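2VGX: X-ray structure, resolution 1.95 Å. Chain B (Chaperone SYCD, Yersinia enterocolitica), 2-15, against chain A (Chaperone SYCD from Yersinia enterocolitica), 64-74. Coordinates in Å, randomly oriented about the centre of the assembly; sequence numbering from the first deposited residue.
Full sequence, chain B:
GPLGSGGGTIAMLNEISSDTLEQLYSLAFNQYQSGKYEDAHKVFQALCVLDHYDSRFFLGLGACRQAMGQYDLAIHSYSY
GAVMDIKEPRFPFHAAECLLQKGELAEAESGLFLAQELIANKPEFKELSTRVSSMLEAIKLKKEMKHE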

# COMPACT_ATOMS: atom_id res chain seq x y z
N PRO B 2 10.24 -18.20 -3.95
CA PRO B 2 9.63 -18.47 -2.62
C PRO B 2 8.10 -18.40 -2.65
O PRO B 2 7.45 -18.58 -1.62
CB PRO B 2 10.20 -17.37 -1.73
CG PRO B 2 10.56 -16.27 -2.67
CD PRO B 2 11.00 -16.93 -3.94
N LEU B 3 7.55 -18.13 -3.84
CA LEU B 3 6.11 -18.06 -4.05
C LEU B 3 5.65 -19.32 -4.77
O LEU B 3 4.45 -19.60 -4.83
CB LEU B 3 5.73 -16.79 -4.85
CG LEU B 3 5.36 -15.49 -4.09
CD1 LEU B 3 6.16 -15.28 -2.80
CD2 LEU B 3 5.46 -14.27 -5.00
N GLY B 4 6.62 -20.06 -5.30
CA GLY B 4 6.40 -21.29 -6.07
C GLY B 4 5.93 -21.01 -7.49
O GLY B 4 6.33 -20.01 -8.09
N SER B 5 5.08 -21.88 -8.03
CA SER B 5 4.37 -21.61 -9.29
C SER B 5 3.15 -22.50 -9.55
O SER B 5 3.10 -23.24 -10.52
CB SER B 5 5.31 -21.59 -10.50
OG SER B 5 6.33 -22.54 -10.37
N GLY B 6 2.16 -22.40 -8.68
CA GLY B 6 0.90 -23.13 -8.86
C GLY B 6 -0.31 -22.22 -8.73
O GLY B 6 -0.22 -21.00 -8.92
N GLY B 7 -1.44 -22.83 -8.36
CA GLY B 7 -2.70 -22.11 -8.23
C GLY B 7 -2.60 -20.99 -7.22
O GLY B 7 -3.03 -19.85 -7.47
N GLY B 8 -2.02 -21.29 -6.07
CA GLY B 8 -1.90 -20.31 -5.00
C GLY B 8 -0.97 -19.17 -5.36
O GLY B 8 -1.19 -18.03 -4.94
N THR B 9 0.08 -19.48 -6.10
CA THR B 9 1.05 -18.47 -6.56
C THR B 9 0.33 -17.46 -7.47
O THR B 9 0.42 -16.24 -7.28
CB THR B 9 2.25 -19.13 -7.32
OG1 THR B 9 2.81 -20.20 -6.53
CG2 THR B 9 3.37 -18.08 -7.65
N ILE B 10 -0.38 -17.96 -8.48
CA ILE B 10 -1.04 -17.03 -9.40
C ILE B 10 -2.06 -16.21 -8.63
O ILE B 10 -2.24 -15.03 -8.91
CB ILE B 10 -1.74 -17.76 -10.60
CG1 ILE B 10 -0.73 -18.47 -11.51
CG2 ILE B 10 -2.51 -16.76 -11.45
CD1 ILE B 10 0.60 -17.72 -11.76
N ALA B 11 -2.73 -16.82 -7.66
CA ALA B 11 -3.74 -16.08 -6.91
C ALA B 11 -3.10 -14.99 -6.07
O ALA B 11 -3.66 -13.91 -5.95
CB ALA B 11 -4.56 -17.02 -6.02
N MET B 12 -1.94 -15.27 -5.51
CA MET B 12 -1.25 -14.32 -4.66
C MET B 12 -0.82 -13.12 -5.52
O MET B 12 -0.85 -11.99 -5.05
CB MET B 12 -0.07 -14.99 -3.94
CG MET B 12 0.85 -14.08 -3.16
SD MET B 12 0.15 -13.50 -1.59
CE MET B 12 1.12 -12.03 -1.33
N LEU B 13 -0.43 -13.37 -6.77
CA LEU B 13 0.01 -12.28 -7.66
C LEU B 13 -1.11 -11.40 -8.22
O LEU B 13 -0.85 -10.30 -8.73
CB LEU B 13 0.89 -12.79 -8.81
CG LEU B 13 2.19 -13.52 -8.40
CD1 LEU B 13 2.99 -13.94 -9.61
CD2 LEU B 13 3.06 -12.67 -7.47
N ASN B 14 -2.34 -11.88 -8.12
CA ASN B 14 -3.51 -11.20 -8.68
C ASN B 14 -4.43 -10.52 -7.67
O ASN B 14 -5.34 -9.80 -8.05
CB ASN B 14 -4.33 -12.20 -9.48
CG ASN B 14 -3.86 -12.32 -10.90
OD1 ASN B 14 -3.76 -11.31 -11.60
ND2 ASN B 14 -3.57 -13.53 -11.33
N GLU B 15 -4.19 -10.76 -6.39
CA GLU B 15 -5.09 -10.28 -5.34
C GLU B 15 -4.31 -9.62 -4.26
O GLU B 15 -3.21 -10.06 -3.96
CB GLU B 15 -5.84 -11.45 -4.68
CG GLU B 15 -6.62 -12.29 -5.62
CD GLU B 15 -7.57 -13.25 -4.94
OE1 GLU B 15 -7.35 -13.61 -3.75
OE2 GLU B 15 -8.56 -13.63 -5.61
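Chain A 64-74: CRQAMGQYDLA

Chain A meets chain B with a bent piece of backbone: the end of one helix (64-67), a tight turn, and the start of a second helix at Y71(A). M68(A) is the first residue to leave helical geometry. G69(A) follows with a positive phi of 75°, a conformation that glycine adopts easily, and Q70(A) sits at the N-cap position before the second helix. The bend is held inside chain A by its own backbone, notably Q70(A) N to R65(A) O at 2.6 Å. Against it lies the short helix of chain B that begins at G7(B), preceded by an irregular segment. Taken as whole stretches, the two advance in the same general sense: the L3(B) CA is nearest the M68(A) CA, at 9.7 Å, and the L13(B) CA is nearest the L73(A) CA, at 8.4 Å.

The main bump is L13(B). Its CA-to-CB bond points toward chain A, and the branched end reaches into a hollow lined by M68(A), Q70(A) and L73(A). CD1 of L13(B) lies 3.6 Å from CD1 of L73(A) and 3.9 Å from CG of Q70(A), while its CD2 lies 4.1 Å from CE of M68(A). Leucine suits the place because its compact branched end fills the hollow: CD1 is close to all three lining residues, and CD2 adds a further contact to M68(A); methionine, long and unbranched, provides a flexible wall. L73(A) is itself a bump, also meeting CD1 of I10(B) through its CD1 at 3.8 Å. I10(B) starts sideways, but its end comes nearer and reaches Q70(A), with I10(B) CD1 3.5 Å from Q70(A) OE1. At the other end L3(B) makes only a loose contact, its CD2 4.5 Å from SD of M68(A).

Q70(A) shows how a polar residue can serve a packing role. Its aliphatic CG rests on L13(B), and its amide extends toward the start of the chain B helix, with Q70(A) NE2 4.2 Å from S5(B) CB and 4.4 Å from T9(B) CG2. T9(B) is itself engaged within chain B, accepting a hydrogen bond at OG1 from G6(B) N at 3.1 Å and so tying the helix start to the segment before it.

At the far end of the helix, R65(A) supplies the polar clasp. R65(A) NH2 donates a hydrogen bond to L13(B) O at 2.8 Å, near the plane of the guanidinium, and R65(A) NH1 donates one to L73(A) O at 2.9 Å. One planar group thus joins the backbones of the two leucines whose side chains pack together. Beside it, ND2 of N14(B) lies 3.6 Å from CD2 of L73(A), flanking the leucine contact.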

# COMPACT_ATOMS: atom_id res chain seq x y z
N CYS A 64 8.24 -6.76 -12.49
CA CYS A 64 8.41 -7.78 -11.42
C CYS A 64 7.95 -9.16 -11.90
O CYS A 64 8.63 -10.17 -11.66
CB CYS A 64 7.65 -7.41 -10.14
SG CYS A 64 8.25 -5.93 -9.37
N ARG A 65 6.80 -9.21 -12.57
CA ARG A 65 6.25 -10.46 -13.09
C ARG A 65 7.19 -11.10 -14.12
O ARG A 65 7.43 -12.31 -14.10
CB ARG A 65 4.86 -10.24 -13.69
CG ARG A 65 3.81 -9.92 -12.61
CD ARG A 65 2.51 -9.44 -13.14
NE ARG A 65 1.48 -9.40 -12.09
CZ ARG A 65 0.18 -9.19 -12.31
NH1 ARG A 65 -0.28 -8.99 -13.54
NH2 ARG A 65 -0.66 -9.20 -11.29
N GLN A 66 7.73 -10.29 -15.01
CA GLN A 66 8.68 -10.73 -16.04
C GLN A 66 9.97 -11.25 -15.39
O GLN A 66 10.50 -12.32 -15.76
CB GLN A 66 8.99 -9.53 -16.91
CG GLN A 66 9.48 -9.82 -18.24
CD GLN A 66 9.70 -8.54 -19.00
OE1 GLN A 66 8.83 -7.67 -19.04
NE2 GLN A 66 10.87 -8.41 -19.58
N ALA A 67 10.47 -10.52 -14.41
CA ALA A 67 11.63 -10.97 -13.66
C ALA A 67 11.40 -12.32 -12.98
O ALA A 67 12.37 -13.10 -12.78
CB ALA A 67 12.08 -9.89 -12.63
N MET A 68 10.15 -12.63 -12.63
CA MET A 68 9.84 -13.88 -11.92
C MET A 68 9.47 -14.96 -12.91
O MET A 68 9.07 -16.04 -12.53
CB MET A 68 8.70 -13.68 -10.90
CG MET A 68 9.06 -12.79 -9.69
SD MET A 68 7.72 -12.59 -8.45
CE MET A 68 6.59 -11.52 -9.27
N GLY A 69 9.59 -14.64 -14.19
CA GLY A 69 9.24 -15.58 -15.26
C GLY A 69 7.75 -15.73 -15.45
O GLY A 69 7.30 -16.72 -16.02
N GLN A 70 6.95 -14.76 -14.96
CA GLN A 70 5.50 -14.88 -15.10
C GLN A 70 5.07 -14.06 -16.30
O GLN A 70 4.44 -13.01 -16.16
CB GLN A 70 4.75 -14.49 -13.84
CG GLN A 70 4.95 -15.46 -12.64
CD GLN A 70 4.20 -16.79 -12.80
OE1 GLN A 70 3.37 -16.94 -13.71
NE2 GLN A 70 4.47 -17.74 -11.90
N TYR A 71 5.40 -14.59 -17.47
CA TYR A 71 5.27 -13.87 -18.73
C TYR A 71 3.84 -13.49 -19.09
O TYR A 71 3.62 -12.39 -19.55
CB TYR A 71 6.02 -14.58 -19.89
CG TYR A 71 7.49 -14.81 -19.58
CD1 TYR A 71 8.34 -13.74 -19.30
CD2 TYR A 71 8.03 -16.10 -19.58
CE1 TYR A 71 9.69 -13.93 -19.02
CE2 TYR A 71 9.38 -16.31 -19.29
CZ TYR A 71 10.20 -15.23 -19.01
OH TYR A 71 11.53 -15.43 -18.71
N ASP A 72 2.89 -14.40 -18.91
CA ASP A 72 1.47 -14.09 -19.21
C ASP A 72 0.87 -13.04 -18.28
O ASP A 72 0.23 -12.10 -18.74
CB ASP A 72 0.59 -15.34 -19.22
CG ASP A 72 0.93 -16.27 -20.38
OD1 ASP A 72 0.99 -15.79 -21.53
OD2 ASP A 72 1.12 -17.48 -20.13
N LEU A 73 1.10 -13.19 -16.99
CA LEU A 73 0.69 -12.16 -16.04
C LEU A 73 1.31 -10.78 -16.35
O LEU A 73 0.63 -9.75 -16.14
CB LEU A 73 1.03 -12.56 -14.60
CG LEU A 73 0.40 -13.82 -13.99
CD1 LEU A 73 0.90 -13.97 -12.54
CD2 LEU A 73 -1.08 -13.73 -13.97
N ALA A 74 2.57 -10.74 -16.82
CA ALA A 74 3.22 -9.45 -17.18
C ALA A 74 2.50 -8.85 -18.35
O ALA A 74 2.18 -7.62 -18.38
CB ALA A 74 4.67 -9.62 -17.52